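Local coordinates for protein HemO (Neisseria meningitidis, PDB 1J77) that binds heme and probably opens its porphyrin ring oxidatively, as heme oxygenases do, at residues Glu40-Phe45 / His137-Leu142; Lys47-Phe52 / Ala182-Val187; His53-His58 / Lys97-Glu102. All coordinates share one frame; numbering follows the deposited sequence. Where two conformers were deposited one is given.

Contact 1: Glu40-Phe45 / His137-Leu142; sequences ENYIKF and HGARHL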
loop_
_atom_site.group_PDB
_atom_site.type_symbol
_atom_site.label_atom_id
_atom_site.label_comp_id
_atom_site.label_asym_id
_atom_site.label_seq_id
_atom_site.Cartn_x
_atom_site.Cartn_y
_atom_site.Cartn_z
ATOM N N GLU A 40 4.782 -19.698 6.266
ATOM C CA GLU A 40 3.723 -19.937 5.306
ATOM C C GLU A 40 2.752 -18.742 5.235
ATOM O O GLU A 40 2.433 -18.235 4.173
ATOM C CB GLU A 40 2.964 -21.204 5.685
ATOM C CG GLU A 40 1.740 -21.473 4.836
ATOM C CD GLU A 40 0.900 -22.654 5.299
ATOM O OE1 GLU A 40 1.252 -23.330 6.319
ATOM O OE2 GLU A 40 -0.129 -22.912 4.629
ATOM N N ASN A 41 2.304 -18.277 6.385
ATOM C CA ASN A 41 1.448 -17.100 6.386
ATOM C C ASN A 41 2.187 -15.817 5.938
ATOM O O ASN A 41 1.547 -14.934 5.328
ATOM C CB ASN A 41 0.761 -16.929 7.739
ATOM C CG ASN A 41 -0.554 -17.648 7.801
ATOM O OD1 ASN A 41 -0.797 -18.632 7.097
ATOM N ND2 ASN A 41 -1.461 -17.102 8.607
ATOM N N TYR A 42 3.468 -15.683 6.242
ATOM C CA TYR A 42 4.222 -14.486 5.819
ATOM C C TYR A 42 4.306 -14.488 4.307
ATOM O O TYR A 42 4.257 -13.404 3.667
ATOM C CB TYR A 42 5.636 -14.395 6.424
ATOM C CG TYR A 42 6.326 -13.084 6.152
ATOM C CD1 TYR A 42 5.869 -11.899 6.700
ATOM C CD2 TYR A 42 7.460 -13.012 5.327
ATOM C CE1 TYR A 42 6.515 -10.697 6.474
ATOM C CE2 TYR A 42 8.100 -11.843 5.117
ATOM C CZ TYR A 42 7.637 -10.680 5.660
ATOM O OH TYR A 42 8.243 -9.494 5.379
ATOM N N ILE A 43 4.417 -15.666 3.708
ATOM C CA ILE A 43 4.476 -15.741 2.243
ATOM C C ILE A 43 3.132 -15.306 1.668
ATOM O O ILE A 43 3.079 -14.599 0.651
ATOM C CB ILE A 43 4.928 -17.159 1.783
ATOM C CG1 ILE A 43 6.439 -17.281 1.970
ATOM C CG2 ILE A 43 4.526 -17.380 0.375
ATOM C CD1 ILE A 43 6.995 -18.701 1.889
ATOM N N LYS A 44 2.048 -15.665 2.321
ATOM C CA LYS A 44 0.728 -15.197 1.889
ATOM C C LYS A 44 0.658 -13.676 1.920
ATOM O O LYS A 44 0.096 -13.040 1.003
ATOM C CB LYS A 44 -0.341 -15.784 2.796
ATOM C CG LYS A 44 -0.067 -17.268 3.195
ATOM C CD LYS A 44 -1.240 -17.832 4.004
ATOM C CE LYS A 44 -1.159 -19.306 4.225
ATOM N NZ LYS A 44 -2.528 -19.832 4.366
ATOM N N PHE A 45 1.239 -13.097 2.933
ATOM C CA PHE A 45 1.290 -11.669 3.082
ATOM C C PHE A 45 2.118 -11.066 1.958
ATOM O O PHE A 45 1.754 -10.062 1.379
ATOM C CB PHE A 45 1.856 -11.289 4.442
ATOM C CG PHE A 45 1.962 -9.847 4.656
ATOM C CD1 PHE A 45 0.810 -9.107 4.749
ATOM C CD2 PHE A 45 3.196 -9.203 4.741
ATOM C CE1 PHE A 45 0.873 -7.750 4.883
ATOM C CE2 PHE A 45 3.255 -7.831 4.904
ATOM C CZ PHE A 45 2.088 -7.129 5.014
ATOM N N HIS A 137 16.764 -8.896 3.986
ATOM C CA HIS A 137 16.314 -10.266 3.749
ATOM C C HIS A 137 14.880 -10.434 4.238
ATOM O O HIS A 137 14.633 -10.294 5.428
ATOM C CB HIS A 137 17.227 -11.218 4.523
ATOM C CG HIS A 137 16.890 -12.659 4.346
ATOM N ND1 HIS A 137 17.162 -13.352 3.187
ATOM C CD2 HIS A 137 16.287 -13.538 5.182
ATOM C CE1 HIS A 137 16.745 -14.601 3.321
ATOM N NE2 HIS A 137 16.207 -14.737 4.517
ATOM N N GLY A 138 13.945 -10.681 3.322
ATOM C CA GLY A 138 12.539 -10.907 3.686
ATOM C C GLY A 138 11.646 -9.723 3.995
ATOM O O GLY A 138 10.443 -9.815 3.772
ATOM N N ALA A 139 12.202 -8.614 4.461
ATOM C CA ALA A 139 11.397 -7.417 4.806
ATOM C C ALA A 139 11.936 -6.110 4.176
ATOM O O ALA A 139 11.806 -5.011 4.715
ATOM C CB ALA A 139 11.242 -7.293 6.335
ATOM N N ARG A 140 12.604 -6.267 3.043
ATOM C CA ARG A 140 13.135 -5.127 2.282
ATOM C C ARG A 140 12.048 -4.093 1.963
ATOM O O ARG A 140 12.271 -2.868 2.081
ATOM C CB ARG A 140 13.748 -5.705 0.992
ATOM C CG ARG A 140 14.796 -6.903 1.156
ATOM C CD ARG A 140 15.024 -7.681 -0.143
ATOM N NE ARG A 140 16.015 -8.748 -0.073
ATOM C CZ ARG A 140 17.330 -8.607 -0.270
ATOM N NH1 ARG A 140 17.864 -7.439 -0.521
ATOM N NH2 ARG A 140 18.131 -9.647 -0.222
ATOM N N HIS A 141 10.869 -4.580 1.568
ATOM C CA HIS A 141 9.756 -3.687 1.181
ATOM C C HIS A 141 9.144 -2.889 2.315
ATOM O O HIS A 141 8.499 -1.852 2.077
ATOM C CB HIS A 141 8.679 -4.447 0.406
ATOM C CG HIS A 141 7.679 -5.149 1.262
ATOM N ND1 HIS A 141 7.863 -6.425 1.738
ATOM C CD2 HIS A 141 6.450 -4.759 1.671
ATOM C CE1 HIS A 141 6.783 -6.788 2.422
ATOM N NE2 HIS A 141 5.922 -5.788 2.406
ATOM N N LEU A 142 9.448 -3.305 3.550
ATOM C CA LEU A 142 8.929 -2.656 4.752
ATOM C C LEU A 142 9.920 -1.745 5.429
ATOM O O LEU A 142 9.564 -0.984 6.321
ATOM C CB LEU A 142 8.478 -3.721 5.769
ATOM C CG LEU A 142 7.306 -4.639 5.395
ATOM C CD1 LEU A 142 7.086 -5.808 6.405
ATOM C CD2 LEU A 142 6.033 -3.873 5.241
#

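Contact 2: Lys47-Phe52 / Ala182-Val187; sequences KLQSVF and AFYKVV. With HEM (protoporphyrin IX containing Fe), chain B.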
loop_
_atom_site.group_PDB
_atom_site.type_symbol
_atom_site.label_atom_id
_atom_site.label_comp_id
_atom_site.label_asym_id
_atom_site.label_seq_id
_atom_site.Cartn_x
_atom_site.Cartn_y
_atom_site.Cartn_z
ATOM N N LYS A 47 2.652 -12.284 -0.961
ATOM C CA LYS A 47 1.886 -12.446 -2.216
ATOM C C LYS A 47 0.862 -11.299 -2.365
ATOM O O LYS A 47 0.779 -10.641 -3.418
ATOM C CB LYS A 47 1.273 -13.859 -2.368
ATOM C CG LYS A 47 2.309 -14.897 -2.610
ATOM C CD LYS A 47 1.712 -16.240 -2.495
ATOM C CE LYS A 47 2.796 -17.315 -2.710
ATOM N NZ LYS A 47 2.167 -18.673 -2.718
ATOM N N LEU A 48 0.130 -11.022 -1.303
ATOM C CA LEU A 48 -0.819 -9.941 -1.262
ATOM C C LEU A 48 -0.120 -8.594 -1.550
ATOM O O LEU A 48 -0.585 -7.829 -2.412
ATOM C CB LEU A 48 -1.543 -9.940 0.085
ATOM C CG LEU A 48 -2.057 -8.592 0.601
ATOM C CD1 LEU A 48 -3.196 -8.163 -0.276
ATOM C CD2 LEU A 48 -2.461 -8.760 2.100
ATOM N N GLN A 49 0.996 -8.338 -0.864
ATOM C CA GLN A 49 1.759 -7.124 -1.067
ATOM C C GLN A 49 2.232 -7.045 -2.530
ATOM O O GLN A 49 2.232 -5.960 -3.127
ATOM C CB GLN A 49 2.967 -7.063 -0.102
ATOM C CG GLN A 49 2.631 -6.965 1.382
ATOM C CD GLN A 49 2.284 -5.562 1.781
ATOM O OE1 GLN A 49 3.106 -4.839 2.379
ATOM N NE2 GLN A 49 1.053 -5.147 1.472
ATOM N N SER A 50 2.644 -8.171 -3.102
ATOM C CA SER A 50 3.103 -8.190 -4.526
ATOM C C SER A 50 2.047 -7.712 -5.495
ATOM O O SER A 50 2.333 -6.901 -6.416
ATOM C CB SER A 50 3.553 -9.605 -4.969
ATOM O OG SER A 50 3.989 -9.555 -6.323
ATOM N N VAL A 51 0.832 -8.168 -5.318
ATOM C CA VAL A 51 -0.259 -7.828 -6.201
ATOM C C VAL A 51 -0.589 -6.362 -6.075
ATOM O O VAL A 51 -0.781 -5.640 -7.085
ATOM C CB VAL A 51 -1.527 -8.682 -5.923
ATOM C CG1 VAL A 51 -2.717 -8.251 -6.766
ATOM C CG2 VAL A 51 -1.222 -10.114 -6.172
ATOM N N PHE A 52 -0.709 -5.893 -4.850
ATOM C CA PHE A 52 -1.014 -4.480 -4.658
ATOM C C PHE A 52 0.057 -3.577 -5.281
ATOM O O PHE A 52 -0.247 -2.575 -5.959
ATOM C CB PHE A 52 -1.218 -4.130 -3.182
ATOM C CG PHE A 52 -1.568 -2.675 -2.984
ATOM C CD1 PHE A 52 -2.842 -2.209 -3.269
ATOM C CD2 PHE A 52 -0.640 -1.803 -2.525
ATOM C CE1 PHE A 52 -3.152 -0.857 -3.107
ATOM C CE2 PHE A 52 -0.979 -0.460 -2.363
ATOM C CZ PHE A 52 -2.200 -0.035 -2.654
ATOM N N ALA A 182 -10.213 -0.896 -1.033
ATOM C CA ALA A 182 -11.122 -2.009 -1.227
ATOM C C ALA A 182 -10.484 -3.139 -1.986
ATOM O O ALA A 182 -10.677 -4.293 -1.662
ATOM C CB ALA A 182 -12.352 -1.569 -1.928
ATOM N N PHE A 183 -9.717 -2.807 -3.024
ATOM C CA PHE A 183 -8.981 -3.805 -3.781
ATOM C C PHE A 183 -7.969 -4.558 -2.896
ATOM O O PHE A 183 -7.866 -5.771 -2.989
ATOM C CB PHE A 183 -8.295 -3.161 -4.989
ATOM C CG PHE A 183 -7.431 -4.118 -5.800
ATOM C CD1 PHE A 183 -8.014 -5.161 -6.505
ATOM C CD2 PHE A 183 -6.052 -4.042 -5.770
ATOM C CE1 PHE A 183 -7.263 -6.005 -7.216
ATOM C CE2 PHE A 183 -5.287 -4.925 -6.515
ATOM C CZ PHE A 183 -5.917 -5.908 -7.217
ATOM N N TYR A 184 -7.241 -3.855 -2.046
ATOM C CA TYR A 184 -6.353 -4.514 -1.112
ATOM C C TYR A 184 -7.052 -5.605 -0.329
ATOM O O TYR A 184 -6.522 -6.713 -0.228
ATOM C CB TYR A 184 -5.693 -3.535 -0.169
ATOM C CG TYR A 184 -4.502 -4.102 0.607
ATOM C CD1 TYR A 184 -3.216 -4.057 0.132
ATOM C CD2 TYR A 184 -4.670 -4.713 1.824
ATOM C CE1 TYR A 184 -2.147 -4.592 0.828
ATOM C CE2 TYR A 184 -3.610 -5.238 2.525
ATOM C CZ TYR A 184 -2.361 -5.146 2.064
ATOM O OH TYR A 184 -1.316 -5.704 2.747
ATOM N N LYS A 185 -8.247 -5.325 0.169
ATOM C CA LYS A 185 -8.959 -6.348 0.917
ATOM C C LYS A 185 -9.480 -7.474 0.020
ATOM O O LYS A 185 -9.517 -8.611 0.459
ATOM C CB LYS A 185 -10.109 -5.742 1.700
ATOM C CG LYS A 185 -9.656 -4.770 2.797
ATOM C CD LYS A 185 -10.732 -4.376 3.834
ATOM C CE LYS A 185 -11.722 -3.428 3.282
ATOM N NZ LYS A 185 -12.824 -3.118 4.273
ATOM N N VAL A 186 -9.919 -7.184 -1.200
ATOM C CA VAL A 186 -10.322 -8.260 -2.127
ATOM C C VAL A 186 -9.143 -9.227 -2.306
ATOM O O VAL A 186 -9.317 -10.472 -2.188
ATOM C CB VAL A 186 -10.746 -7.710 -3.520
ATOM C CG1 VAL A 186 -10.792 -8.837 -4.570
ATOM C CG2 VAL A 186 -12.042 -6.941 -3.420
ATOM N N VAL A 187 -7.954 -8.715 -2.564
ATOM C CA VAL A 187 -6.775 -9.541 -2.734
ATOM C C VAL A 187 -6.434 -10.349 -1.458
ATOM O O VAL A 187 -6.097 -11.540 -1.534
ATOM C CB VAL A 187 -5.562 -8.722 -3.236
ATOM C CG1 VAL A 187 -4.351 -9.588 -3.335
ATOM C CG2 VAL A 187 -5.909 -8.062 -4.561
HETATM C CHA HEM B . -0.842 5.523 7.773
HETATM C CHB HEM B . -0.703 1.522 10.497
HETATM C CHC HEM B . -1.622 -1.182 6.541
HETATM C CHD HEM B . -2.236 2.887 3.925
HETATM C C1A HEM B . -0.631 4.668 8.827
HETATM C C2A HEM B . -0.105 5.039 10.161
HETATM C C3A HEM B . -0.080 3.920 10.882
HETATM C C4A HEM B . -0.585 2.815 10.078
HETATM C CMA HEM B . 0.396 3.806 12.351
HETATM C CAA HEM B . 0.404 6.419 10.667
HETATM C CBA HEM B . 1.922 6.472 10.491
HETATM C CGA HEM B . 2.487 7.840 10.821
HETATM O O1A HEM B . 1.696 8.829 10.823
HETATM O O2A HEM B . 3.721 7.916 11.100
HETATM C C1B HEM B . -0.931 0.429 9.674
HETATM C C2B HEM B . -0.899 -0.944 10.096
HETATM C C3B HEM B . -1.189 -1.711 9.007
HETATM C C4B HEM B . -1.333 -0.812 7.864
HETATM C CMB HEM B . -0.588 -1.341 11.562
HETATM C CAB HEM B . -1.229 -3.238 8.910
HETATM C CBB HEM B . -1.662 -3.987 9.919
HETATM C C1C HEM B . -1.807 -0.316 5.496
HETATM C C2C HEM B . -2.013 -0.694 4.099
HETATM C C3C HEM B . -2.243 0.431 3.402
HETATM C C4C HEM B . -2.083 1.566 4.269
HETATM C CMC HEM B . -2.097 -2.149 3.616
HETATM C CAC HEM B . -2.543 0.582 1.917
HETATM C CBC HEM B . -3.000 -0.459 1.227
HETATM C C1D HEM B . -1.925 3.925 4.745
HETATM C C2D HEM B . -2.002 5.296 4.311
HETATM C C3D HEM B . -1.598 6.123 5.491
HETATM C C4D HEM B . -1.297 5.160 6.522
HETATM C CMD HEM B . -2.433 5.772 2.923
HETATM C CAD HEM B . -1.436 7.640 5.585
HETATM C CBD HEM B . -2.499 8.289 6.420
HETATM C CGD HEM B . -2.234 9.773 6.291
HETATM O O1D HEM B . -2.755 10.375 5.322
HETATM O O2D HEM B . -1.556 10.356 7.193
HETATM N NA HEM B . -0.891 3.318 8.826
HETATM N NB HEM B . -1.238 0.474 8.323
HETATM N NC HEM B . -1.841 1.048 5.533
HETATM N ND HEM B . -1.505 3.845 6.081
HETATM FE FE HEM B . -1.473 2.197 7.221
HETATM O O HOH W 1 0.398 2.073 6.679
#

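Contact 3: His53-His58 / Lys97-Glu102; sequences HKAVDH and KELPYE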
loop_
_atom_site.group_PDB
_atom_site.type_symbol
_atom_site.label_atom_id
_atom_site.label_comp_id
_atom_site.label_asym_id
_atom_site.label_seq_id
_atom_site.Cartn_x
_atom_site.Cartn_y
_atom_site.Cartn_z
ATOM N N HIS A 53 1.312 -3.870 -4.999
ATOM C CA HIS A 53 2.386 -3.012 -5.520
ATOM C C HIS A 53 2.532 -3.157 -7.038
ATOM O O HIS A 53 2.862 -2.196 -7.719
ATOM C CB HIS A 53 3.679 -3.271 -4.750
ATOM C CG HIS A 53 3.681 -2.551 -3.448
ATOM N ND1 HIS A 53 3.364 -3.128 -2.224
ATOM C CD2 HIS A 53 3.831 -1.232 -3.210
ATOM C CE1 HIS A 53 3.412 -2.200 -1.287
ATOM N NE2 HIS A 53 3.677 -1.040 -1.861
ATOM N N LYS A 54 2.249 -4.313 -7.601
ATOM C CA LYS A 54 2.210 -4.393 -9.063
ATOM C C LYS A 54 1.130 -3.477 -9.648
ATOM O O LYS A 54 1.341 -2.795 -10.660
ATOM C CB LYS A 54 2.006 -5.845 -9.512
ATOM C CG LYS A 54 1.773 -6.028 -11.032
ATOM C CD LYS A 54 2.906 -5.615 -11.869
ATOM C CE LYS A 54 2.555 -5.725 -13.380
ATOM N NZ LYS A 54 3.786 -5.705 -14.207
ATOM N N ALA A 55 -0.039 -3.468 -9.046
ATOM C CA ALA A 55 -1.184 -2.706 -9.485
ATOM C C ALA A 55 -0.933 -1.201 -9.536
ATOM O O ALA A 55 -1.699 -0.488 -10.197
ATOM C CB ALA A 55 -2.392 -2.999 -8.593
ATOM N N VAL A 56 0.037 -0.721 -8.766
ATOM C CA VAL A 56 0.314 0.701 -8.787
ATOM C C VAL A 56 1.582 1.054 -9.514
ATOM O O VAL A 56 1.929 2.232 -9.621
ATOM C CB VAL A 56 0.312 1.336 -7.378
ATOM C CG1 VAL A 56 -1.068 1.274 -6.703
ATOM C CG2 VAL A 56 1.436 0.762 -6.499
ATOM N N ASP A 57 2.256 0.064 -10.076
ATOM C CA ASP A 57 3.546 0.233 -10.718
ATOM C C ASP A 57 3.545 1.248 -11.851
ATOM O O ASP A 57 4.450 2.039 -11.938
ATOM C CB ASP A 57 4.092 -1.114 -11.197
ATOM C CG ASP A 57 5.566 -1.064 -11.376
ATOM O OD1 ASP A 57 6.066 -1.319 -12.510
ATOM O OD2 ASP A 57 6.273 -0.695 -10.415
ATOM N N HIS A 58 2.506 1.185 -12.668
ATOM C CA HIS A 58 2.384 2.087 -13.828
ATOM C C HIS A 58 2.070 3.528 -13.377
ATOM O O HIS A 58 2.289 4.508 -14.141
ATOM C CB HIS A 58 1.293 1.560 -14.764
ATOM C CG HIS A 58 -0.096 1.683 -14.213
ATOM N ND1 HIS A 58 -0.513 0.987 -13.089
ATOM C CD2 HIS A 58 -1.143 2.478 -14.563
ATOM C CE1 HIS A 58 -1.768 1.315 -12.813
ATOM N NE2 HIS A 58 -2.167 2.237 -13.672
ATOM N N LYS A 97 -6.449 -12.984 -11.163
ATOM C CA LYS A 97 -7.446 -12.179 -11.860
ATOM C C LYS A 97 -6.793 -10.958 -12.496
ATOM O O LYS A 97 -5.618 -10.658 -12.243
ATOM C CB LYS A 97 -8.566 -11.766 -10.899
ATOM C CG LYS A 97 -8.825 -12.780 -9.772
ATOM C CD LYS A 97 -10.268 -13.273 -9.768
ATOM C CE LYS A 97 -10.407 -14.587 -9.009
ATOM N NZ LYS A 97 -11.841 -14.871 -8.614
ATOM N N GLU A 98 -7.553 -10.277 -13.343
ATOM C CA GLU A 98 -7.081 -9.085 -13.991
ATOM C C GLU A 98 -6.811 -8.021 -12.966
ATOM O O GLU A 98 -7.592 -7.806 -12.066
ATOM C CB GLU A 98 -8.110 -8.540 -14.945
ATOM C CG GLU A 98 -7.467 -7.846 -16.117
ATOM C CD GLU A 98 -8.448 -7.007 -16.877
ATOM O OE1 GLU A 98 -9.024 -7.522 -17.855
ATOM O OE2 GLU A 98 -8.652 -5.845 -16.468
ATOM N N LEU A 99 -5.710 -7.326 -13.136
ATOM C CA LEU A 99 -5.331 -6.300 -12.199
ATOM C C LEU A 99 -5.846 -4.938 -12.621
ATOM O O LEU A 99 -5.864 -4.601 -13.802
ATOM C CB LEU A 99 -3.822 -6.237 -12.103
ATOM C CG LEU A 99 -3.175 -7.120 -11.040
ATOM C CD1 LEU A 99 -1.804 -6.634 -10.742
ATOM C CD2 LEU A 99 -3.985 -7.046 -9.807
ATOM N N PRO A 100 -6.247 -4.130 -11.654
ATOM C CA PRO A 100 -6.627 -2.728 -11.884
ATOM C C PRO A 100 -5.483 -1.988 -12.519
ATOM O O PRO A 100 -4.313 -2.273 -12.202
ATOM C CB PRO A 100 -6.876 -2.196 -10.467
ATOM C CG PRO A 100 -7.116 -3.423 -9.635
ATOM C CD PRO A 100 -6.371 -4.529 -10.235
ATOM N N TYR A 101 -5.783 -1.025 -13.394
ATOM C CA TYR A 101 -4.767 -0.239 -14.055
ATOM C C TYR A 101 -5.409 1.130 -14.152
ATOM O O TYR A 101 -5.826 1.594 -15.224
ATOM C CB TYR A 101 -4.480 -0.861 -15.430
ATOM C CG TYR A 101 -3.253 -0.403 -16.158
ATOM C CD1 TYR A 101 -1.999 -0.991 -15.933
ATOM C CD2 TYR A 101 -3.319 0.561 -17.141
ATOM C CE1 TYR A 101 -0.877 -0.597 -16.635
ATOM C CE2 TYR A 101 -2.229 0.937 -17.827
ATOM C CZ TYR A 101 -0.985 0.362 -17.604
ATOM O OH TYR A 101 0.101 0.735 -18.381
ATOM N N GLU A 102 -5.404 1.825 -13.019
ATOM C CA GLU A 102 -6.165 3.046 -12.901
ATOM C C GLU A 102 -5.425 4.218 -13.543
ATOM O O GLU A 102 -4.187 4.223 -13.702
ATOM C CB GLU A 102 -6.489 3.329 -11.421
ATOM C CG GLU A 102 -7.539 4.422 -11.236
ATOM C CD GLU A 102 -8.802 4.218 -12.032
ATOM O OE1 GLU A 102 -9.698 3.507 -11.479
ATOM O OE2 GLU A 102 -8.904 4.785 -13.203
HETATM O O HOH W 2 -4.351 0.653 -10.455
#

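Contact 1: Glu40-Phe45 / His137-Leu142
Helical residues 40-45 and the irregular segment 137-142 keep their backbones well apart: the nearest CA atoms, those of Tyr42 and Gly138, are 9.3 Å from each other, so long side chains on the helix span the distance. Gly138 adopts a positive phi (80°), and a turn follows, with Leu142 N bonded to Ala139 O. Tyr42 and Phe45, one turn apart, both send their rings toward this segment, each with CG anti to the backbone N. The phenol of Tyr42 carries the one direct hydrogen bond of the contact. Its OH donates to Gly138 O at 2.7 Å, with the acceptor in the plane of the Tyr42 ring at its edge. Seen from Gly138 the hydroxyl stands above the carbonyl plane, 38° out of it, and so misses the lone pair directions. Apolar groups gather round the same hydroxyl: Ala139 CB lies 3.8 Å from Tyr42 OH and Leu142 CD1 4.0 Å from it, which buries the bond. Phe45 reaches the far end of the segment, where its CE2 comes within 4.2 Å of His141 NE2, the carbon lying at the edge of the imidazole and the two side chains crossing obliquely. His141 holds CG between its backbone N and carbonyl carbon (chi1 85°), the crowded position, and both ring nitrogens are engaged, ND1 with Asp84 and NE2 with Gln49; the carboxylate would probably polarise the imidazole. Here the start of helix 39-60 meets the loop between helices 122-129 and 149-162. Helix 78-87 holds that loop through Asp84 and Asp87, helix 122-129 packs on Phe45, Ala139 and Leu142, and Tyr133 stacks on the Tyr42 ring.

Contact 2: Lys47-Phe52 / Ala182-Val187
Aromatic contacts centre on Tyr184, whose ring is enclosed on several sides. Leu48 CD1 sits over the middle of one face in a CH-pi contact, 3.9 Å from the centroid of the Tyr184 ring. Against the opposite face lies the heme methyl CMC, 3.4 Å from Tyr184 CZ. The ring edge is turned to the face of Phe52 in a T-shaped pair with planes at 77°, and the heme vinyl carbon CBC approaches the Phe52 ring over a face, 4.0 Å from Phe52 CZ. These contacts join helices 39-60 and 167-192 of the all-helical heme oxygenase fold; segments 47-52 and 182-187 run roughly antiparallel (141°), their axes approaching to 9.8 Å, and together Phe52 and Tyr184 line the heme pocket. Apolar packing continues away from the heme: Leu48 CD1 meets Val187 CG1 at 3.6 Å, while Val51 CG1 touches both Val187 CG2 and the Phe183 tip, 4.0 Å from Phe183 CZ. Polar proximity is confined to Gln49, bent at chi2 (-80°), which brings NE2 within 2.7 Å of Tyr184 OH at an angle too poor for a hydrogen bond; Gln49 OE1 is bonded to His141.

Contact 3: His53-His58 / Lys97-Glu102
A turn of helix 39-60 is met here by the extended loop that leads into helix 104-119, with a histidine-tyrosine stack at the surface and aliphatic packing further back along the helix. The nearest CA atoms are those of Ala55 and Pro100, 5.9 Å apart. His58 does most of the work. Its CG lies between the backbone N and the carbonyl carbon, the crowded position (chi1 70°), which lays the imidazole over the phenol of Tyr101, itself with CG anti to the backbone N. The two rings are almost parallel, planes at 10° and centroids 3.8 Å apart, and His58 CG comes within 3.4 Å of Tyr101 CE1. At the imidazole edge, NE2 of His58 donates to Glu102 O at 2.8 Å, along a lone pair of the carbonyl and close to the ring plane; stack and bond together would fix the ring's rotation. A water beside that edge links the backbones, donating to Ala55 O at 2.9 Å and accepting from Glu102 N. One turn back, Leu99 CD1 rests on the aliphatic part of Lys54, 3.6 Å from its CG, and lies 4.3 Å from Ala55 CB. Phe183 of helix 167-192 packs on Ala55, Leu99 and Pro100, whereas Trp110 of helix 104-119 touches Pro100 and Glu102, and helix 78-87 meets Lys54 through Tyr78.

All three contacts draw on helix 39-60, which successively meets the 137-142 loop, helix 167-192 and the 97-102 loop. Contacts 1 and 2, with centres 14 Å apart, join through a probable hydrogen bond of 3.0 Å between His141 NE2 and Gln49 OE1, and through Phe45 CE1 packing 3.7 Å from Tyr184 OH. Contacts 2 and 3 share an apolar seam in which Phe183 CZ lies 3.3 Å from Pro100 CD and Val51 CG1 3.5 Å from Leu99 CD2. Contact 2 touches the heme directly. In contact 1 the side chain of Phe45 is about 6 Å from the heme. In contact 3 the side chain of Ala55 is about 10 Å from the bound heme.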